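PDB 2PHP: bifunctional thiamine biosynthesis protein ThiDN from Methanocaldococcus jannaschii DSM 2661, which probably phosphorylates hydroxymethylpyrimidine and its phosphate, and joins the resulting diphosphate to thiazole phosphate to give thiamine phosphate, the latter step probably through its C-terminal ThiN domain. Local coordinates for residues D102-F113 with K173-L184; F113-K121 with M130-C138. All coordinates share one frame; numbering follows the deposited sequence.

Contact 1 (D102-F113 with K173-L184)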
loop_
_atom_site.group_PDB
_atom_site.type_symbol
_atom_site.label_atom_id
_atom_site.label_comp_id
_atom_site.label_asym_id
_atom_site.label_seq_id
_atom_site.Cartn_x
_atom_site.Cartn_y
_atom_site.Cartn_z
ATOM N N ASP B 102 12.633 -26.152 -2.347
ATOM C CA ASP B 102 13.967 -26.472 -1.832
ATOM C C ASP B 102 14.055 -27.983 -1.601
ATOM O O ASP B 102 13.306 -28.534 -0.797
ATOM C CB ASP B 102 14.244 -25.727 -0.525
ATOM C CG ASP B 102 15.619 -26.051 0.058
ATOM O OD1 ASP B 102 15.888 -27.235 0.364
ATOM O OD2 ASP B 102 16.433 -25.120 0.214
ATOM N N GLY B 103 14.966 -28.636 -2.323
ATOM C CA GLY B 103 15.133 -30.077 -2.206
ATOM C C GLY B 103 15.378 -30.594 -0.795
ATOM O O GLY B 103 14.741 -31.559 -0.357
ATOM N N GLY B 104 16.304 -29.956 -0.086
ATOM C CA GLY B 104 16.598 -30.371 1.268
ATOM C C GLY B 104 15.368 -30.264 2.146
ATOM O O GLY B 104 15.096 -31.148 2.961
ATOM N N LEU B 105 14.623 -29.173 1.978
ATOM C CA LEU B 105 13.418 -28.938 2.762
ATOM C C LEU B 105 12.415 -30.065 2.522
ATOM O O LEU B 105 11.799 -30.570 3.464
ATOM C CB LEU B 105 12.808 -27.584 2.389
ATOM C CG LEU B 105 11.532 -27.121 3.106
ATOM C CD1 LEU B 105 11.732 -27.117 4.619
ATOM C CD2 LEU B 105 11.180 -25.724 2.619
ATOM N N ILE B 106 12.263 -30.467 1.263
ATOM C CA ILE B 106 11.341 -31.547 0.905
ATOM C C ILE B 106 11.661 -32.828 1.693
ATOM O O ILE B 106 10.769 -33.424 2.305
ATOM C CB ILE B 106 11.410 -31.856 -0.609
ATOM C CG1 ILE B 106 10.851 -30.677 -1.419
ATOM C CG2 ILE B 106 10.643 -33.128 -0.918
ATOM C CD1 ILE B 106 9.366 -30.415 -1.208
ATOM N N LYS B 107 12.931 -33.244 1.672
ATOM C CA LYS B 107 13.356 -34.444 2.402
ATOM C C LYS B 107 12.963 -34.345 3.866
ATOM O O LYS B 107 12.465 -35.300 4.448
ATOM C CB LYS B 107 14.875 -34.633 2.321
ATOM C CG LYS B 107 15.400 -34.884 0.931
ATOM C CD LYS B 107 16.909 -35.050 0.940
ATOM C CE LYS B 107 17.447 -35.211 -0.475
ATOM N NZ LYS B 107 18.937 -35.257 -0.497
ATOM N N LEU B 108 13.197 -33.183 4.461
ATOM C CA LEU B 108 12.859 -32.975 5.859
ATOM C C LEU B 108 11.357 -32.953 6.093
ATOM O O LEU B 108 10.911 -33.080 7.229
ATOM C CB LEU B 108 13.452 -31.661 6.362
ATOM C CG LEU B 108 14.970 -31.576 6.505
ATOM C CD1 LEU B 108 15.341 -30.239 7.101
ATOM C CD2 LEU B 108 15.456 -32.691 7.408
ATOM N N LEU B 109 10.581 -32.788 5.026
ATOM C CA LEU B 109 9.129 -32.730 5.151
ATOM C C LEU B 109 8.434 -34.061 4.923
ATOM O O LEU B 109 7.416 -34.342 5.558
ATOM C CB LEU B 109 8.544 -31.709 4.170
ATOM C CG LEU B 109 8.813 -30.222 4.389
ATOM C CD1 LEU B 109 7.983 -29.426 3.388
ATOM C CD2 LEU B 109 8.448 -29.826 5.812
ATOM N N LYS B 110 8.977 -34.866 4.009
ATOM C CA LYS B 110 8.396 -36.162 3.665
ATOM C C LYS B 110 8.121 -37.077 4.853
ATOM O O LYS B 110 7.514 -38.139 4.705
ATOM C CB LYS B 110 9.279 -36.872 2.637
ATOM C CG LYS B 110 9.271 -36.175 1.279
ATOM C CD LYS B 110 9.983 -36.975 0.202
ATOM C CE LYS B 110 9.760 -36.344 -1.169
ATOM N NZ LYS B 110 10.594 -36.949 -2.245
ATOM N N ASP B 111 8.551 -36.659 6.035
ATOM C CA ASP B 111 8.323 -37.442 7.237
ATOM C C ASP B 111 7.163 -36.869 8.060
ATOM O O ASP B 111 6.544 -37.579 8.858
ATOM C CB ASP B 111 9.600 -37.475 8.078
ATOM C CG ASP B 111 10.764 -38.124 7.341
ATOM O OD1 ASP B 111 10.672 -39.333 7.024
ATOM O OD2 ASP B 111 11.765 -37.423 7.072
ATOM N N LYS B 112 6.857 -35.590 7.846
ATOM C CA LYS B 112 5.780 -34.913 8.577
ATOM C C LYS B 112 4.562 -34.610 7.699
ATOM O O LYS B 112 3.485 -34.279 8.203
ATOM C CB LYS B 112 6.309 -33.605 9.171
ATOM C CG LYS B 112 7.502 -33.799 10.086
ATOM C CD LYS B 112 8.141 -32.472 10.467
ATOM C CE LYS B 112 9.442 -32.737 11.225
ATOM N NZ LYS B 112 10.025 -31.512 11.836
ATOM N N PHE B 113 4.734 -34.730 6.389
ATOM C CA PHE B 113 3.651 -34.438 5.460
ATOM C C PHE B 113 3.528 -35.459 4.340
ATOM O O PHE B 113 4.490 -36.153 4.008
ATOM C CB PHE B 113 3.875 -33.056 4.827
ATOM C CG PHE B 113 3.753 -31.917 5.792
ATOM C CD1 PHE B 113 2.503 -31.495 6.231
ATOM C CD2 PHE B 113 4.884 -31.262 6.264
ATOM C CE1 PHE B 113 2.379 -30.432 7.126
ATOM C CE2 PHE B 113 4.770 -30.198 7.161
ATOM C CZ PHE B 113 3.513 -29.783 7.590
ATOM N N LYS B 173 0.046 -25.127 8.038
ATOM C CA LYS B 173 1.033 -26.074 7.510
ATOM C C LYS B 173 2.284 -25.320 7.057
ATOM O O LYS B 173 3.416 -25.735 7.348
ATOM C CB LYS B 173 0.467 -26.864 6.322
ATOM C CG LYS B 173 -0.672 -27.806 6.677
ATOM C CD LYS B 173 -1.169 -28.569 5.452
ATOM C CE LYS B 173 -2.493 -29.268 5.727
ATOM N NZ LYS B 173 -2.961 -30.026 4.535
ATOM N N VAL B 174 2.071 -24.217 6.334
ATOM C CA VAL B 174 3.171 -23.388 5.840
ATOM C C VAL B 174 4.057 -22.886 6.981
ATOM O O VAL B 174 5.274 -22.797 6.833
ATOM C CB VAL B 174 2.648 -22.163 5.044
ATOM C CG1 VAL B 174 3.775 -21.150 4.844
ATOM C CG2 VAL B 174 2.099 -22.614 3.688
ATOM N N GLU B 175 3.448 -22.551 8.114
ATOM C CA GLU B 175 4.215 -22.076 9.261
ATOM C C GLU B 175 5.138 -23.184 9.770
ATOM O O GLU B 175 6.282 -22.935 10.136
ATOM C CB GLU B 175 3.274 -21.632 10.379
ATOM C CG GLU B 175 3.968 -21.247 11.680
ATOM C CD GLU B 175 2.981 -20.791 12.733
ATOM O OE1 GLU B 175 1.955 -21.479 12.911
ATOM O OE2 GLU B 175 3.229 -19.754 13.383
ATOM N N VAL B 176 4.631 -24.410 9.792
ATOM C CA VAL B 176 5.424 -25.545 10.244
ATOM C C VAL B 176 6.617 -25.700 9.303
ATOM O O VAL B 176 7.758 -25.847 9.751
ATOM C CB VAL B 176 4.582 -26.849 10.236
ATOM C CG1 VAL B 176 5.464 -28.051 10.557
ATOM C CG2 VAL B 176 3.444 -26.736 11.248
ATOM N N ILE B 177 6.344 -25.647 8.001
ATOM C CA ILE B 177 7.377 -25.776 6.985
ATOM C C ILE B 177 8.408 -24.659 7.115
ATOM O O ILE B 177 9.613 -24.896 7.007
ATOM C CB ILE B 177 6.763 -25.730 5.561
ATOM C CG1 ILE B 177 5.904 -26.971 5.322
ATOM C CG2 ILE B 177 7.862 -25.630 4.511
ATOM C CD1 ILE B 177 5.160 -26.958 4.001
ATOM N N GLN B 178 7.919 -23.447 7.356
ATOM C CA GLN B 178 8.770 -22.271 7.486
ATOM C C GLN B 178 9.770 -22.412 8.629
ATOM O O GLN B 178 10.941 -22.051 8.482
ATOM C CB GLN B 178 7.901 -21.021 7.701
ATOM C CG GLN B 178 8.671 -19.724 7.858
ATOM C CD GLN B 178 9.346 -19.283 6.575
ATOM O OE1 GLN B 178 8.683 -18.962 5.589
ATOM N NE2 GLN B 178 10.672 -19.268 6.578
ATOM N N LYS B 179 9.312 -22.929 9.766
ATOM C CA LYS B 179 10.198 -23.094 10.917
ATOM C C LYS B 179 11.321 -24.071 10.633
ATOM O O LYS B 179 12.444 -23.886 11.095
ATOM C CB LYS B 179 9.404 -23.535 12.145
ATOM C CG LYS B 179 8.639 -22.377 12.763
ATOM C CD LYS B 179 7.738 -22.813 13.897
ATOM C CE LYS B 179 6.918 -21.632 14.406
ATOM N NZ LYS B 179 5.894 -22.043 15.408
ATOM N N ILE B 180 11.016 -25.107 9.863
ATOM C CA ILE B 180 12.020 -26.094 9.497
ATOM C C ILE B 180 13.013 -25.390 8.581
ATOM O O ILE B 180 14.225 -25.478 8.765
ATOM C CB ILE B 180 11.372 -27.292 8.765
ATOM C CG1 ILE B 180 10.466 -28.052 9.739
ATOM C CG2 ILE B 180 12.447 -28.189 8.158
ATOM C CD1 ILE B 180 9.741 -29.231 9.115
ATOM N N TYR B 181 12.482 -24.661 7.605
ATOM C CA TYR B 181 13.312 -23.932 6.663
ATOM C C TYR B 181 14.229 -22.933 7.374
ATOM O O TYR B 181 15.383 -22.763 6.978
ATOM C CB TYR B 181 12.436 -23.193 5.652
ATOM C CG TYR B 181 13.217 -22.548 4.536
ATOM C CD1 TYR B 181 13.871 -23.324 3.580
ATOM C CD2 TYR B 181 13.294 -21.161 4.426
ATOM C CE1 TYR B 181 14.582 -22.735 2.540
ATOM C CE2 TYR B 181 13.996 -20.557 3.387
ATOM C CZ TYR B 181 14.636 -21.348 2.452
ATOM O OH TYR B 181 15.322 -20.762 1.424
ATOM N N ASN B 182 13.722 -22.268 8.413
ATOM C CA ASN B 182 14.539 -21.298 9.139
ATOM C C ASN B 182 15.802 -21.949 9.697
ATOM O O ASN B 182 16.871 -21.341 9.699
ATOM C CB ASN B 182 13.761 -20.650 10.291
ATOM C CG ASN B 182 12.667 -19.700 9.810
ATOM O OD1 ASN B 182 12.787 -19.059 8.755
ATOM N ND2 ASN B 182 11.596 -19.592 10.597
ATOM N N THR B 183 15.669 -23.184 10.176
ATOM C CA THR B 183 16.797 -23.913 10.733
ATOM C C THR B 183 17.793 -24.197 9.613
ATOM O O THR B 183 18.994 -23.993 9.780
ATOM C CB THR B 183 16.339 -25.245 11.374
ATOM O OG1 THR B 183 15.322 -24.976 12.344
ATOM C CG2 THR B 183 17.504 -25.941 12.073
ATOM N N LEU B 184 17.296 -24.658 8.471
ATOM C CA LEU B 184 18.174 -24.944 7.340
ATOM C C LEU B 184 18.915 -23.677 6.942
ATOM O O LEU B 184 20.115 -23.701 6.684
ATOM C CB LEU B 184 17.381 -25.430 6.127
ATOM C CG LEU B 184 16.621 -26.751 6.197
ATOM C CD1 LEU B 184 16.011 -27.026 4.831
ATOM C CD2 LEU B 184 17.558 -27.881 6.599
HETATM O O HOH W 1 16.468 -22.499 -0.126
#
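Leu105 of helix 103-109 packs as a knob into a hole formed by Ile177, Ile180, Tyr181 and Leu184 of helix 167-185. In this ThiN domain the two helices pack together on one face of the mixed sheet. The axes of 103-109 and 173-184 pass 10.2 Å apart, and their N-to-C directions differ by 123°. Leu105 can be followed outward. Its CB lies 4.1 Å from Leu184 CD1. With CG anti to the backbone N (chi1 -179°), both methyls reach the second helix. CD1 meets Ile180 CG2, while CD2 sits 3.7 Å from Tyr181 CD1 and also touches Ile177 CG2.

One turn on, Leu109 crosses Ile177 at about a right angle. Its CD1 rests on Ile177 CG1, and its CD2 packs 3.6 Å from Ile180 CD1. The extended chain of Lys112 passes the same Ile180 CD1. Leu108 and Leu184 meet tip to tip, with Leu108 CD1 and Leu184 CD2 only 3.3 Å apart, tighter than normal van der Waals contact. Beyond the helix, the Phe113 ring has Val176 CG1 at its edge, 4.0 Å from CZ. Ile177 CG1 approaches the same ring obliquely at CE2. Deeper in, Ile177 and Leu109 both touch Ile147 of strand 147-150.

The polar end lies at Asp102, the N-cap of helix 103-109. Its OD1 accepts from Leu105 N, which comes from above the carboxylate plane. Its OD2 lies at the edge of the Tyr181 ring, and the carboxylate and ring planes are 77° apart. A water bridges this N-cap residue and Tyr181: it donates to Asp102 OD2 at 2.6 Å and lies 2.6 Å from Tyr181 OH.

Contact 2 (F113-K121 with M130-C138)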
loop_
_atom_site.group_PDB
_atom_site.type_symbol
_atom_site.label_atom_id
_atom_site.label_comp_id
_atom_site.label_asym_id
_atom_site.label_seq_id
_atom_site.Cartn_x
_atom_site.Cartn_y
_atom_site.Cartn_z
ATOM N N PHE B 113 4.734 -34.730 6.389
ATOM C CA PHE B 113 3.651 -34.438 5.460
ATOM C C PHE B 113 3.528 -35.459 4.340
ATOM O O PHE B 113 4.490 -36.153 4.008
ATOM C CB PHE B 113 3.875 -33.056 4.827
ATOM C CG PHE B 113 3.753 -31.917 5.792
ATOM C CD1 PHE B 113 2.503 -31.495 6.231
ATOM C CD2 PHE B 113 4.884 -31.262 6.264
ATOM C CE1 PHE B 113 2.379 -30.432 7.126
ATOM C CE2 PHE B 113 4.770 -30.198 7.161
ATOM C CZ PHE B 113 3.513 -29.783 7.590
ATOM N N ALA B 114 2.329 -35.547 3.772
ATOM C CA ALA B 114 2.078 -36.428 2.643
ATOM C C ALA B 114 2.551 -35.586 1.466
ATOM O O ALA B 114 2.063 -34.474 1.257
ATOM C CB ALA B 114 0.594 -36.723 2.516
ATOM N N VAL B 115 3.507 -36.112 0.709
ATOM C CA VAL B 115 4.079 -35.399 -0.426
ATOM C C VAL B 115 3.970 -36.189 -1.728
ATOM O O VAL B 115 4.100 -37.413 -1.746
ATOM C CB VAL B 115 5.577 -35.090 -0.172
ATOM C CG1 VAL B 115 6.119 -34.174 -1.256
ATOM C CG2 VAL B 115 5.758 -34.468 1.200
ATOM N N SER B 116 3.728 -35.473 -2.819
ATOM C CA SER B 116 3.632 -36.077 -4.134
ATOM C C SER B 116 4.142 -35.036 -5.124
ATOM O O SER B 116 4.367 -33.882 -4.756
ATOM C CB SER B 116 2.187 -36.465 -4.446
ATOM O OG SER B 116 2.113 -37.157 -5.679
ATOM N N SER B 117 4.322 -35.428 -6.379
ATOM C CA SER B 117 4.839 -34.494 -7.367
ATOM C C SER B 117 4.536 -34.882 -8.813
ATOM O O SER B 117 3.835 -35.857 -9.078
ATOM C CB SER B 117 6.349 -34.371 -7.180
ATOM O OG SER B 117 6.957 -35.646 -7.280
ATOM N N PHE B 118 5.065 -34.087 -9.739
ATOM C CA PHE B 118 4.910 -34.315 -11.173
ATOM C C PHE B 118 6.128 -33.727 -11.881
ATOM O O PHE B 118 6.832 -32.879 -11.319
ATOM C CB PHE B 118 3.611 -33.678 -11.699
ATOM C CG PHE B 118 3.612 -32.177 -11.677
ATOM C CD1 PHE B 118 4.181 -31.448 -12.719
ATOM C CD2 PHE B 118 3.049 -31.489 -10.610
ATOM C CE1 PHE B 118 4.187 -30.050 -12.695
ATOM C CE2 PHE B 118 3.052 -30.098 -10.576
ATOM C CZ PHE B 118 3.622 -29.376 -11.621
ATOM N N ASP B 119 6.365 -34.175 -13.110
ATOM C CA ASP B 119 7.516 -33.738 -13.898
ATOM C C ASP B 119 7.093 -32.948 -15.127
ATOM O O ASP B 119 6.469 -33.499 -16.033
ATOM C CB ASP B 119 8.319 -34.963 -14.351
ATOM C CG ASP B 119 9.648 -34.592 -14.996
ATOM O OD1 ASP B 119 9.733 -33.528 -15.644
ATOM O OD2 ASP B 119 10.611 -35.376 -14.863
ATOM N N ARG B 120 7.455 -31.669 -15.170
ATOM C CA ARG B 120 7.094 -30.819 -16.301
ATOM C C ARG B 120 7.543 -31.407 -17.639
ATOM O O ARG B 120 6.909 -31.170 -18.664
ATOM C CB ARG B 120 7.669 -29.403 -16.120
ATOM C CG ARG B 120 6.885 -28.537 -15.113
ATOM C CD ARG B 120 7.613 -27.230 -14.794
ATOM N NE ARG B 120 6.913 -26.408 -13.807
ATOM C CZ ARG B 120 5.856 -25.641 -14.073
ATOM N NH1 ARG B 120 5.367 -25.573 -15.302
ATOM N NH2 ARG B 120 5.279 -24.946 -13.101
ATOM N N LYS B 121 8.622 -32.189 -17.629
ATOM C CA LYS B 121 9.109 -32.797 -18.866
ATOM C C LYS B 121 8.169 -33.891 -19.388
ATOM O O LYS B 121 8.168 -34.189 -20.580
ATOM C CB LYS B 121 10.494 -33.405 -18.667
ATOM C CG LYS B 121 11.565 -32.438 -18.239
ATOM C CD LYS B 121 12.916 -33.131 -18.177
ATOM C CE LYS B 121 12.989 -34.238 -17.115
ATOM N NZ LYS B 121 12.064 -35.394 -17.325
HETATM N N MSE B 130 -0.906 -27.054 -14.921
HETATM C CA MSE B 130 -1.427 -27.136 -13.555
HETATM C C MSE B 130 -2.535 -28.155 -13.336
HETATM O O MSE B 130 -2.620 -28.757 -12.267
HETATM C CB MSE B 130 -1.894 -25.759 -13.079
HETATM C CG MSE B 130 -0.754 -24.768 -12.827
HETATM SE SE MSE B 130 0.547 -25.374 -11.473
HETATM C CE MSE B 130 1.838 -26.165 -12.691
ATOM N N GLU B 131 -3.387 -28.362 -14.337
ATOM C CA GLU B 131 -4.467 -29.335 -14.187
ATOM C C GLU B 131 -3.884 -30.743 -14.300
ATOM O O GLU B 131 -4.144 -31.617 -13.469
ATOM C CB GLU B 131 -5.532 -29.114 -15.266
ATOM C CG GLU B 131 -5.901 -27.658 -15.453
ATOM C CD GLU B 131 -7.019 -27.446 -16.456
ATOM O OE1 GLU B 131 -7.058 -28.162 -17.481
ATOM O OE2 GLU B 131 -7.850 -26.542 -16.222
ATOM N N TRP B 132 -3.076 -30.944 -15.332
ATOM C CA TRP B 132 -2.448 -32.229 -15.580
ATOM C C TRP B 132 -1.495 -32.645 -14.458
ATOM O O TRP B 132 -1.533 -33.788 -13.992
ATOM C CB TRP B 132 -1.691 -32.174 -16.908
ATOM C CG TRP B 132 -0.755 -33.308 -17.089
ATOM C CD1 TRP B 132 -1.059 -34.566 -17.523
ATOM C CD2 TRP B 132 0.637 -33.321 -16.752
ATOM N NE1 TRP B 132 0.062 -35.363 -17.472
ATOM C CE2 TRP B 132 1.115 -34.624 -17.005
ATOM C CE3 TRP B 132 1.525 -32.354 -16.262
ATOM C CZ2 TRP B 132 2.449 -34.990 -16.777
ATOM C CZ3 TRP B 132 2.851 -32.717 -16.037
ATOM C CH2 TRP B 132 3.299 -34.025 -16.296
ATOM N N GLY B 133 -0.635 -31.720 -14.041
ATOM C CA GLY B 133 0.324 -32.015 -12.989
ATOM C C GLY B 133 -0.324 -32.368 -11.665
ATOM O O GLY B 133 0.132 -33.270 -10.958
ATOM N N THR B 134 -1.384 -31.643 -11.317
ATOM C CA THR B 134 -2.089 -31.900 -10.071
ATOM C C THR B 134 -2.718 -33.288 -10.149
ATOM O O THR B 134 -2.614 -34.082 -9.212
ATOM C CB THR B 134 -3.193 -30.851 -9.824
ATOM O OG1 THR B 134 -2.593 -29.558 -9.657
ATOM C CG2 THR B 134 -3.999 -31.201 -8.577
ATOM N N LYS B 135 -3.360 -33.576 -11.278
ATOM C CA LYS B 135 -3.998 -34.873 -11.485
ATOM C C LYS B 135 -2.959 -35.986 -11.314
ATOM O O LYS B 135 -3.142 -36.888 -10.499
ATOM C CB LYS B 135 -4.621 -34.931 -12.885
ATOM C CG LYS B 135 -5.482 -36.150 -13.148
ATOM C CD LYS B 135 -6.152 -36.034 -14.513
ATOM C CE LYS B 135 -7.059 -37.219 -14.810
ATOM N NZ LYS B 135 -7.801 -36.997 -16.087
ATOM N N ILE B 136 -1.864 -35.908 -12.064
ATOM C CA ILE B 136 -0.804 -36.910 -11.969
ATOM C C ILE B 136 -0.337 -37.111 -10.527
ATOM O O ILE B 136 -0.254 -38.241 -10.039
ATOM C CB ILE B 136 0.430 -36.512 -12.808
ATOM C CG1 ILE B 136 0.095 -36.565 -14.299
ATOM C CG2 ILE B 136 1.595 -37.444 -12.496
ATOM C CD1 ILE B 136 -0.314 -37.940 -14.783
ATOM N N ALA B 137 -0.023 -36.009 -9.853
ATOM C CA ALA B 137 0.445 -36.050 -8.475
ATOM C C ALA B 137 -0.559 -36.722 -7.550
ATOM O O ALA B 137 -0.182 -37.471 -6.648
ATOM C CB ALA B 137 0.741 -34.634 -7.976
ATOM N N CYS B 138 -1.839 -36.445 -7.759
ATOM C CA CYS B 138 -2.862 -37.042 -6.919
ATOM C C CYS B 138 -3.075 -38.526 -7.249
ATOM O O CYS B 138 -3.167 -39.355 -6.342
ATOM C CB CYS B 138 -4.169 -36.243 -7.041
ATOM S SG CYS B 138 -4.089 -34.600 -6.231
#
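Ser117 and Ala137 bring the backbones closest, with CA atoms 4.8 Å apart, and the axes of 115-117 and 130-138 run at 133° between N-to-C directions. Ser117 O receives a CA-H...O contact from Ala137 CA. Beside it, the buried Ser116 OG donates to Ala137 O at a short 2.5 Å. The hydroxyl is tilted from the carbonyl plane.

Phe118 carries the contact on. Its CG lies between the backbone N and the carbonyl carbon (chi1 68°), which lays the ring across Gly133. Gly133 CA sits over one face, 3.8 Å from the ring centroid, in a CH-pi contact. The ring lies so close to Gly133 CA that there is no room for a CB on that side. The strand and helix are the first two elements of a beta-alpha-beta unit completed by strand 147-150. That strand runs parallel to 115-117, and its Ile148 touches Ala137 and its Asp150 touches Phe118.

Two more side chains touch the ring. Met130, a selenomethionine, bends at its second and third torsions and brings CE to 3.8 Å from Phe118 CZ. Trp132 comes obliquely, with CZ3 near Phe118 CD1 and the ring planes 76° apart. With an alanine in place of Phe118, Gly133 CA would probably lose its CH-pi partner and a gap would be likely to open beside Met130 CE and Trp132 CZ3. Asp119 O lies at the edge of the Trp132 ring, 3.2 Å from CH2. The Asp119 carboxylate turns back to its own segment: OD1 accepts from Lys121 N in an Asx turn, and OD2 forms a salt bridge with Lys121 NZ. Arg120 NH2 rests 3.7 Å from Met130 CE, while its NE is paired with Asp150.

How the contacts relate
The centres of contacts 1 and 2 lie about 18 Å apart. Phe113 is the last residue of 102-113 and the first of 113-121, but its ring takes part only in contact 1. Contact 2 is nested inside the loop closed by contact 1. Lys110 CG also packs on Val115 CG2, at 3.9 Å. Both contacts reach strand 147-150, the sheet neighbour of edge strand 115-117: contact 1 through Ile147, contact 2 through Ile148 and Asp150. Helices 103-109 and 167-185 thus lie on one face of the seven-stranded sheet and helix 129-141, joined to strand 115-117, on the opposite face, at the same end of the sheet.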